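PDB 5H9D: farnesyl pyrophosphate synthetase from Staphylococcus aureus, which probably builds heptaprenyl diphosphate by prenyl chain elongation, as a magnesium-dependent member of the FPP/GGPP synthase family. Local coordinates for residues A[187-190]-A[191-195]. Sequence-based numbering, arbitrary orientation.
Sequences DKET and VRKLK
From Asp187 to Leu194 the backbone is tied by four successive i to i+4 hydrogen bonds, beginning with Val191 N to Asp187 O at 3.0 Å and ending with Leu194 N to Thr190 O at 2.8 Å. Asp187 O serves two donors: besides the nearly straight bond from Val191 N (173°), it takes one from Thr190 OG1 at 2.7 Å, in the carbonyl plane and on a lone pair. A chi1 of 44° tucks that hydroxyl between its own backbone N and carbonyl carbon, turned back toward Asp187, three residues earlier. CG2 of Val191 rests 3.7 Å from Asp187 O, while Val191 packs on Ile182 and Leu194 on Ala181, both of helix 158-183. On the exposed side, the bent chain of Glu189 spreads its carboxylate between two cations. Glu189 and Arg192 lie side by side, their carboxylate and guanidinium planes 68° apart; OE2 sits 3.8 Å from Arg192 NH1, a long salt bridge with no N-H aimed at it. Glu189 OE1 to Lys193 NZ, at 3.9 Å, is a long salt bridge too. Such i to i+3 and i to i+4 ion pairs are characteristic of the exposed face of an amphipathic alpha-helix, here near the N-terminal end of helix 188-215 in the mainly alpha-helical prenyl synthase fold.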
ATOM      1  N   ASP A 187     -27.848  -0.172   1.890  1.00 82.06           N
ATOM      2  CA  ASP A 187     -28.225  -1.044   3.002  1.00 82.91           C
ATOM      3  C   ASP A 187     -27.504  -2.369   3.066  1.00 83.86           C
ATOM      4  O   ASP A 187     -27.052  -2.891   2.047  1.00 84.35           O
ATOM      5  CB  ASP A 187     -29.735  -1.286   3.012  1.00 82.77           C
ATOM      6  CG  ASP A 187     -30.343  -1.191   1.642  1.00 82.54           C
ATOM      7  OD1 ASP A 187     -30.045  -0.189   0.957  1.00 80.75           O
ATOM      8  OD2 ASP A 187     -31.119  -2.104   1.263  1.00 82.39           O
ATOM      9  N   LYS A 188     -27.408  -2.900   4.282  1.00 83.75           N
ATOM     10  CA  LYS A 188     -26.735  -4.156   4.554  1.00 85.85           C
ATOM     11  C   LYS A 188     -26.594  -5.076   3.340  1.00 85.77           C
ATOM     12  O   LYS A 188     -25.489  -5.491   3.012  1.00 86.98           O
ATOM     13  CB  LYS A 188     -27.455  -4.906   5.686  1.00 88.74           C
ATOM     14  CG  LYS A 188     -26.809  -6.265   6.058  1.00 92.99           C
ATOM     15  CD  LYS A 188     -27.784  -7.222   6.788  1.00 94.32           C
ATOM     16  CE  LYS A 188     -28.188  -6.703   8.177  1.00 95.87           C
ATOM     17  NZ  LYS A 188     -29.171  -7.603   8.855  1.00 95.92           N
ATOM     18  N   GLU A 189     -27.708  -5.386   2.675  1.00 85.44           N
ATOM     19  CA  GLU A 189     -27.705  -6.286   1.513  1.00 84.03           C
ATOM     20  C   GLU A 189     -26.978  -5.787   0.291  1.00 82.02           C
ATOM     21  O   GLU A 189     -26.117  -6.476  -0.241  1.00 82.70           O
ATOM     22  CB  GLU A 189     -29.127  -6.653   1.108  1.00 84.44           C
ATOM     23  CG  GLU A 189     -29.549  -7.964   1.697  1.00 87.09           C
ATOM     24  CD  GLU A 189     -28.599  -9.092   1.328  1.00 88.10           C
ATOM     25  OE1 GLU A 189     -28.513  -9.440   0.118  1.00 88.10           O
ATOM     26  OE2 GLU A 189     -27.940  -9.625   2.252  1.00 88.57           O
ATOM     27  N   THR A 190     -27.341  -4.599  -0.164  1.00 80.10           N
ATOM     28  CA  THR A 190     -26.704  -4.006  -1.329  1.00 78.17           C
ATOM     29  C   THR A 190     -25.195  -3.891  -1.105  1.00 76.03           C
ATOM     30  O   THR A 190     -24.412  -4.147  -2.011  1.00 75.06           O
ATOM     31  CB  THR A 190     -27.329  -2.620  -1.642  1.00 78.25           C
ATOM     32  OG1 THR A 190     -27.487  -1.877  -0.423  1.00 79.70           O
ATOM     33  CG2 THR A 190     -28.696  -2.797  -2.305  1.00 76.83           C
ATOM     34  N   VAL A 191     -24.798  -3.527   0.112  1.00 74.70           N
ATOM     35  CA  VAL A 191     -23.382  -3.403   0.451  1.00 73.52           C
ATOM     36  C   VAL A 191     -22.755  -4.796   0.429  1.00 73.93           C
ATOM     37  O   VAL A 191     -21.729  -5.026  -0.224  1.00 75.76           O
ATOM     38  CB  VAL A 191     -23.168  -2.776   1.866  1.00 71.62           C
ATOM     39  CG1 VAL A 191     -21.687  -2.772   2.217  1.00 68.29           C
ATOM     40  CG2 VAL A 191     -23.699  -1.352   1.893  1.00 70.11           C
ATOM     41  N   ARG A 192     -23.375  -5.727   1.143  1.00 72.57           N
ATOM     42  CA  ARG A 192     -22.869  -7.086   1.178  1.00 71.37           C
ATOM     43  C   ARG A 192     -22.794  -7.584  -0.263  1.00 69.56           C
ATOM     44  O   ARG A 192     -21.867  -8.298  -0.645  1.00 68.25           O
ATOM     45  CB  ARG A 192     -23.795  -7.975   2.008  1.00 73.09           C
ATOM     46  CG  ARG A 192     -23.057  -8.810   3.050  1.00 76.03           C
ATOM     47  CD  ARG A 192     -22.196  -9.886   2.410  1.00 77.90           C
ATOM     48  NE  ARG A 192     -22.892 -11.167   2.307  1.00 80.27           N
ATOM     49  CZ  ARG A 192     -23.978 -11.408   1.571  1.00 81.10           C
ATOM     50  NH1 ARG A 192     -24.539 -10.452   0.835  1.00 80.68           N
ATOM     51  NH2 ARG A 192     -24.503 -12.631   1.570  1.00 80.32           N
ATOM     52  N   LYS A 193     -23.763  -7.170  -1.069  1.00 67.57           N
ATOM     53  CA  LYS A 193     -23.800  -7.563  -2.467  1.00 66.36           C
ATOM     54  C   LYS A 193     -22.592  -6.990  -3.223  1.00 64.16           C
ATOM     55  O   LYS A 193     -21.899  -7.696  -3.949  1.00 60.99           O
ATOM     56  CB  LYS A 193     -25.092  -7.066  -3.116  1.00 67.76           C
ATOM     57  CG  LYS A 193     -25.575  -7.952  -4.225  1.00 69.63           C
ATOM     58  CD  LYS A 193     -26.020  -9.267  -3.630  1.00 73.99           C
ATOM     59  CE  LYS A 193     -27.363  -9.118  -2.850  1.00 76.01           C
ATOM     60  NZ  LYS A 193     -28.524  -8.719  -3.741  1.00 74.11           N
ATOM     61  N   LEU A 194     -22.341  -5.701  -3.046  1.00 63.31           N
ATOM     62  CA  LEU A 194     -21.226  -5.071  -3.729  1.00 62.04           C
ATOM     63  C   LEU A 194     -19.879  -5.498  -3.150  1.00 61.34           C
ATOM     64  O   LEU A 194     -18.887  -5.581  -3.875  1.00 60.97           O
ATOM     65  CB  LEU A 194     -21.423  -3.559  -3.730  1.00 61.30           C
ATOM     66  CG  LEU A 194     -22.597  -3.215  -4.666  1.00 59.83           C
ATOM     67  CD1 LEU A 194     -23.103  -1.802  -4.410  1.00 59.60           C
ATOM     68  CD2 LEU A 194     -22.158  -3.383  -6.099  1.00 58.39           C
ATOM     69  N   LYS A 195     -19.834  -5.801  -1.857  1.00 60.34           N
ATOM     70  CA  LYS A 195     -18.586  -6.291  -1.298  1.00 59.85           C
ATOM     71  C   LYS A 195     -18.231  -7.584  -2.067  1.00 58.19           C
ATOM     72  O   LYS A 195     -17.112  -7.733  -2.555  1.00 58.28           O
ATOM     73  CB  LYS A 195     -18.729  -6.588   0.196  1.00 62.60           C
ATOM     74  CG  LYS A 195     -17.414  -7.053   0.875  1.00 64.12           C
ATOM     75  CD  LYS A 195     -17.638  -8.250   1.836  1.00 67.06           C
ATOM     76  CE  LYS A 195     -18.332  -7.876   3.154  1.00 70.19           C
ATOM     77  NZ  LYS A 195     -17.382  -7.452   4.258  1.00 71.64           N
TER